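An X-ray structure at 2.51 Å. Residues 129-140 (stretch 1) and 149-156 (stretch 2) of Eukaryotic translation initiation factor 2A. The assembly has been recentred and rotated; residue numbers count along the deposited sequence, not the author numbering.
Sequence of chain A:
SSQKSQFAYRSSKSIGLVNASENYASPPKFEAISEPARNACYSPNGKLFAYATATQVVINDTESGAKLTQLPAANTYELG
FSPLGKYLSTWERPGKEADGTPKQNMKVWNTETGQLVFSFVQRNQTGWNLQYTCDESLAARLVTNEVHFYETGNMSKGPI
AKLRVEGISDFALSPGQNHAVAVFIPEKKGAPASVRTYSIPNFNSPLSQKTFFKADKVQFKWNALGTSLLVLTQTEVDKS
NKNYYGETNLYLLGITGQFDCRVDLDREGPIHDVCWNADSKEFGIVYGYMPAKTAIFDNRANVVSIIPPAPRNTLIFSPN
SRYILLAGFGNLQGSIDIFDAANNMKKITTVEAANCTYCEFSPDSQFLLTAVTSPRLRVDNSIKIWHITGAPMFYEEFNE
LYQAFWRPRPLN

Stretch 1 (129-140) NLQYTCDESLAA
Stretch 2 (149-156) FYETGNMS

Strand 138-140 pairs antiparallel with strand 149-151, N-to-C directions 147° apart and axes 4.5 Å apart at closest approach. Register is set by Ala-139 opposite Tyr-150, a hydrogen-bonded pair (Ala-139 N to Tyr-150 O 3.2 Å, Tyr-150 N to Ala-139 O 2.9 Å). Leu-138/Glu-151 and Ala-140/Phe-149 flank it as non-hydrogen-bonded pairs, CA-CA 4.8 and 4.7 Å, their side chains sharing one sheet face. Ala-139 and Tyr-150 share the other, CB to CB 4.2 Å. Strand backbones are extended, phi -143° to -95°, psi 121° to 162°.

Thr-152 closes the ladder. It leaves beta geometry (-61/-37), yet its N still donates to Ser-137 O at 2.9 Å, nearly linear at 171°. With chi1 p, its side chain has two roles: OG1 donates to Glu-136 O at a very short 2.4 Å, while CG2 packs 3.8 Å from Tyr-132 CD2, at the ring edge, and 4.2 Å from Ala-139 CB. Tyr-132 (chi1 m, chi2 78°) starts sideways, but its end comes nearer.

The approach to the strand is a type I turn, Thr-133 to Glu-136, closed by Glu-136 N to Thr-133 O at 3.0 Å; Glu-136 is left-handed (60/33). Asp-135, chi1 p, holds OD1 where it accepts from Thr-133 OG1 (2.6 Å), Ser-137 OG (2.4 Å, very short) and Ser-137 N (3.0 Å). Both hydroxyl residues are also p. Thr-133 OG1 accepts from Leu-138 N at 3.2 Å, tying the turn to the strand's first residue.

Leu-130 (m, t) and selenomethionine Met-155 (p, t, chi3 off-well at 96°) both direct CA-to-CB toward the other stretch; Leu-130 CD1 meets Met-155 SE at 4.2 Å. Leu-138, also m, t, brings CD2 within 3.3 Å of Tyr-150 O; Glu-151 is m, t, chi3 159°. Phe-149 and Tyr-150 are m (chi2 82° and 76°), with Ala-139 O at the Tyr-150 ring edge.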

# COMPACT_ATOMS: atom_id res chain seq x y z
N ASN A 129 -10.82 2.31 -4.21
CA ASN A 129 -10.23 2.69 -5.49
C ASN A 129 -10.27 1.58 -6.53
O ASN A 129 -10.44 0.40 -6.20
CB ASN A 129 -8.79 3.14 -5.29
CG ASN A 129 -8.29 4.03 -6.41
OD1 ASN A 129 -8.83 4.02 -7.51
ND2 ASN A 129 -7.23 4.79 -6.14
N LEU A 130 -10.13 1.97 -7.80
CA LEU A 130 -9.91 1.01 -8.87
C LEU A 130 -8.51 0.43 -8.74
O LEU A 130 -7.58 1.14 -8.38
CB LEU A 130 -10.09 1.66 -10.24
CG LEU A 130 -11.44 2.30 -10.57
CD1 LEU A 130 -11.32 3.17 -11.80
CD2 LEU A 130 -12.44 1.19 -10.78
N GLN A 131 -8.37 -0.85 -9.04
CA GLN A 131 -7.04 -1.45 -9.14
C GLN A 131 -6.57 -1.29 -10.57
O GLN A 131 -7.38 -1.07 -11.48
CB GLN A 131 -7.06 -2.92 -8.72
CG GLN A 131 -7.65 -3.16 -7.34
CD GLN A 131 -7.48 -4.59 -6.88
OE1 GLN A 131 -6.63 -5.33 -7.39
NE2 GLN A 131 -8.29 -5.00 -5.91
N TYR A 132 -5.27 -1.38 -10.79
CA TYR A 132 -4.71 -1.19 -12.12
C TYR A 132 -3.67 -2.24 -12.46
O TYR A 132 -3.13 -2.90 -11.58
CB TYR A 132 -4.07 0.20 -12.25
CG TYR A 132 -5.03 1.37 -12.23
CD1 TYR A 132 -5.59 1.82 -11.05
CD2 TYR A 132 -5.37 2.02 -13.41
CE1 TYR A 132 -6.47 2.89 -11.03
CE2 TYR A 132 -6.25 3.09 -13.41
CZ TYR A 132 -6.79 3.52 -12.22
OH TYR A 132 -7.67 4.59 -12.21
N THR A 133 -3.41 -2.39 -13.75
CA THR A 133 -2.27 -3.16 -14.22
C THR A 133 -1.04 -2.25 -14.15
O THR A 133 -1.19 -1.03 -14.03
CB THR A 133 -2.47 -3.68 -15.65
OG1 THR A 133 -2.73 -2.59 -16.53
CG2 THR A 133 -3.66 -4.63 -15.68
N CYS A 134 0.15 -2.82 -14.23
CA CYS A 134 1.37 -2.03 -14.11
C CYS A 134 1.59 -1.11 -15.31
O CYS A 134 2.17 -0.04 -15.18
CB CYS A 134 2.59 -2.94 -13.94
SG CYS A 134 2.85 -3.48 -12.24
N ASP A 135 1.11 -1.53 -16.48
CA ASP A 135 1.20 -0.68 -17.67
C ASP A 135 0.08 0.35 -17.70
O ASP A 135 -0.01 1.14 -18.64
CB ASP A 135 1.18 -1.53 -18.95
CG ASP A 135 -0.00 -2.48 -19.02
OD1 ASP A 135 -1.08 -2.16 -18.48
OD2 ASP A 135 0.15 -3.55 -19.63
N GLU A 136 -0.77 0.32 -16.68
CA GLU A 136 -1.85 1.28 -16.51
C GLU A 136 -2.82 1.26 -17.70
O GLU A 136 -3.38 2.28 -18.08
CB GLU A 136 -1.28 2.69 -16.34
CG GLU A 136 -2.13 3.65 -15.53
CD GLU A 136 -1.50 5.03 -15.46
OE1 GLU A 136 -1.28 5.62 -16.54
OE2 GLU A 136 -1.21 5.51 -14.35
N SER A 137 -3.01 0.08 -18.29
CA SER A 137 -3.89 -0.06 -19.44
C SER A 137 -5.27 -0.59 -19.04
O SER A 137 -6.25 -0.37 -19.75
CB SER A 137 -3.27 -0.99 -20.49
OG SER A 137 -2.98 -2.26 -19.94
N LEU A 138 -5.34 -1.26 -17.89
CA LEU A 138 -6.59 -1.88 -17.45
C LEU A 138 -6.94 -1.50 -16.02
O LEU A 138 -6.08 -1.44 -15.15
CB LEU A 138 -6.50 -3.40 -17.59
CG LEU A 138 -6.13 -3.95 -18.97
CD1 LEU A 138 -6.01 -5.47 -18.93
CD2 LEU A 138 -7.14 -3.51 -20.01
N ALA A 139 -8.23 -1.23 -15.78
CA ALA A 139 -8.72 -0.90 -14.45
C ALA A 139 -9.77 -1.92 -14.01
O ALA A 139 -10.33 -2.63 -14.84
CB ALA A 139 -9.29 0.51 -14.43
N ALA A 140 -10.04 -1.98 -12.71
CA ALA A 140 -10.94 -3.01 -12.19
C ALA A 140 -11.83 -2.52 -11.05
O ALA A 140 -11.34 -2.01 -10.04
CB ALA A 140 -10.13 -4.22 -11.74
N PHE A 149 -13.81 -5.11 -15.80
CA PHE A 149 -12.51 -4.67 -16.31
C PHE A 149 -12.71 -3.52 -17.29
O PHE A 149 -13.70 -3.48 -18.01
CB PHE A 149 -11.77 -5.82 -16.98
CG PHE A 149 -11.37 -6.92 -16.04
CD1 PHE A 149 -12.28 -7.90 -15.67
CD2 PHE A 149 -10.09 -6.98 -15.52
CE1 PHE A 149 -11.93 -8.91 -14.80
CE2 PHE A 149 -9.73 -7.99 -14.66
CZ PHE A 149 -10.65 -8.96 -14.30
N TYR A 150 -11.76 -2.59 -17.31
CA TYR A 150 -11.87 -1.42 -18.17
C TYR A 150 -10.59 -1.18 -18.97
O TYR A 150 -9.53 -1.70 -18.63
CB TYR A 150 -12.18 -0.17 -17.34
CG TYR A 150 -13.54 -0.17 -16.66
CD1 TYR A 150 -13.76 -0.93 -15.52
CD2 TYR A 150 -14.58 0.60 -17.15
CE1 TYR A 150 -14.99 -0.93 -14.90
CE2 TYR A 150 -15.82 0.60 -16.53
CZ TYR A 150 -16.01 -0.17 -15.41
OH TYR A 150 -17.24 -0.16 -14.78
N GLU A 151 -10.70 -0.39 -20.03
CA GLU A 151 -9.53 0.19 -20.68
C GLU A 151 -9.31 1.58 -20.11
O GLU A 151 -10.19 2.43 -20.19
CB GLU A 151 -9.70 0.26 -22.20
CG GLU A 151 -9.38 -1.02 -22.94
CD GLU A 151 -9.37 -0.81 -24.44
OE1 GLU A 151 -8.74 -1.63 -25.15
OE2 GLU A 151 -9.98 0.17 -24.91
N THR A 152 -8.14 1.83 -19.52
CA THR A 152 -7.89 3.10 -18.85
C THR A 152 -7.97 4.28 -19.81
O THR A 152 -8.46 5.35 -19.46
CB THR A 152 -6.51 3.11 -18.16
OG1 THR A 152 -5.48 2.89 -19.12
CG2 THR A 152 -6.45 2.03 -17.08
N GLY A 153 -7.50 4.07 -21.03
CA GLY A 153 -7.57 5.09 -22.06
C GLY A 153 -9.00 5.52 -22.35
O GLY A 153 -9.30 6.70 -22.46
N ASN A 154 -9.88 4.53 -22.47
CA ASN A 154 -11.28 4.78 -22.75
C ASN A 154 -12.17 3.92 -21.88
O ASN A 154 -12.74 2.93 -22.34
CB ASN A 154 -11.59 4.52 -24.23
CG ASN A 154 -12.98 4.96 -24.63
OD1 ASN A 154 -13.66 5.66 -23.88
ND2 ASN A 154 -13.41 4.56 -25.81
N MSE A 155 -12.28 4.27 -20.60
CA MSE A 155 -13.14 3.50 -19.71
C MSE A 155 -14.56 4.09 -19.69
O MSE A 155 -15.50 3.42 -19.26
CB MSE A 155 -12.52 3.41 -18.30
CG MSE A 155 -12.44 4.71 -17.49
SE MSE A 155 -11.45 4.50 -15.79
CE MSE A 155 -9.66 5.11 -16.33
N SER A 156 -14.71 5.31 -20.20
CA SER A 156 -16.01 5.97 -20.27
C SER A 156 -17.05 5.15 -21.02
O SER A 156 -18.23 5.19 -20.69
CB SER A 156 -15.88 7.35 -20.93
OG SER A 156 -15.45 7.24 -22.28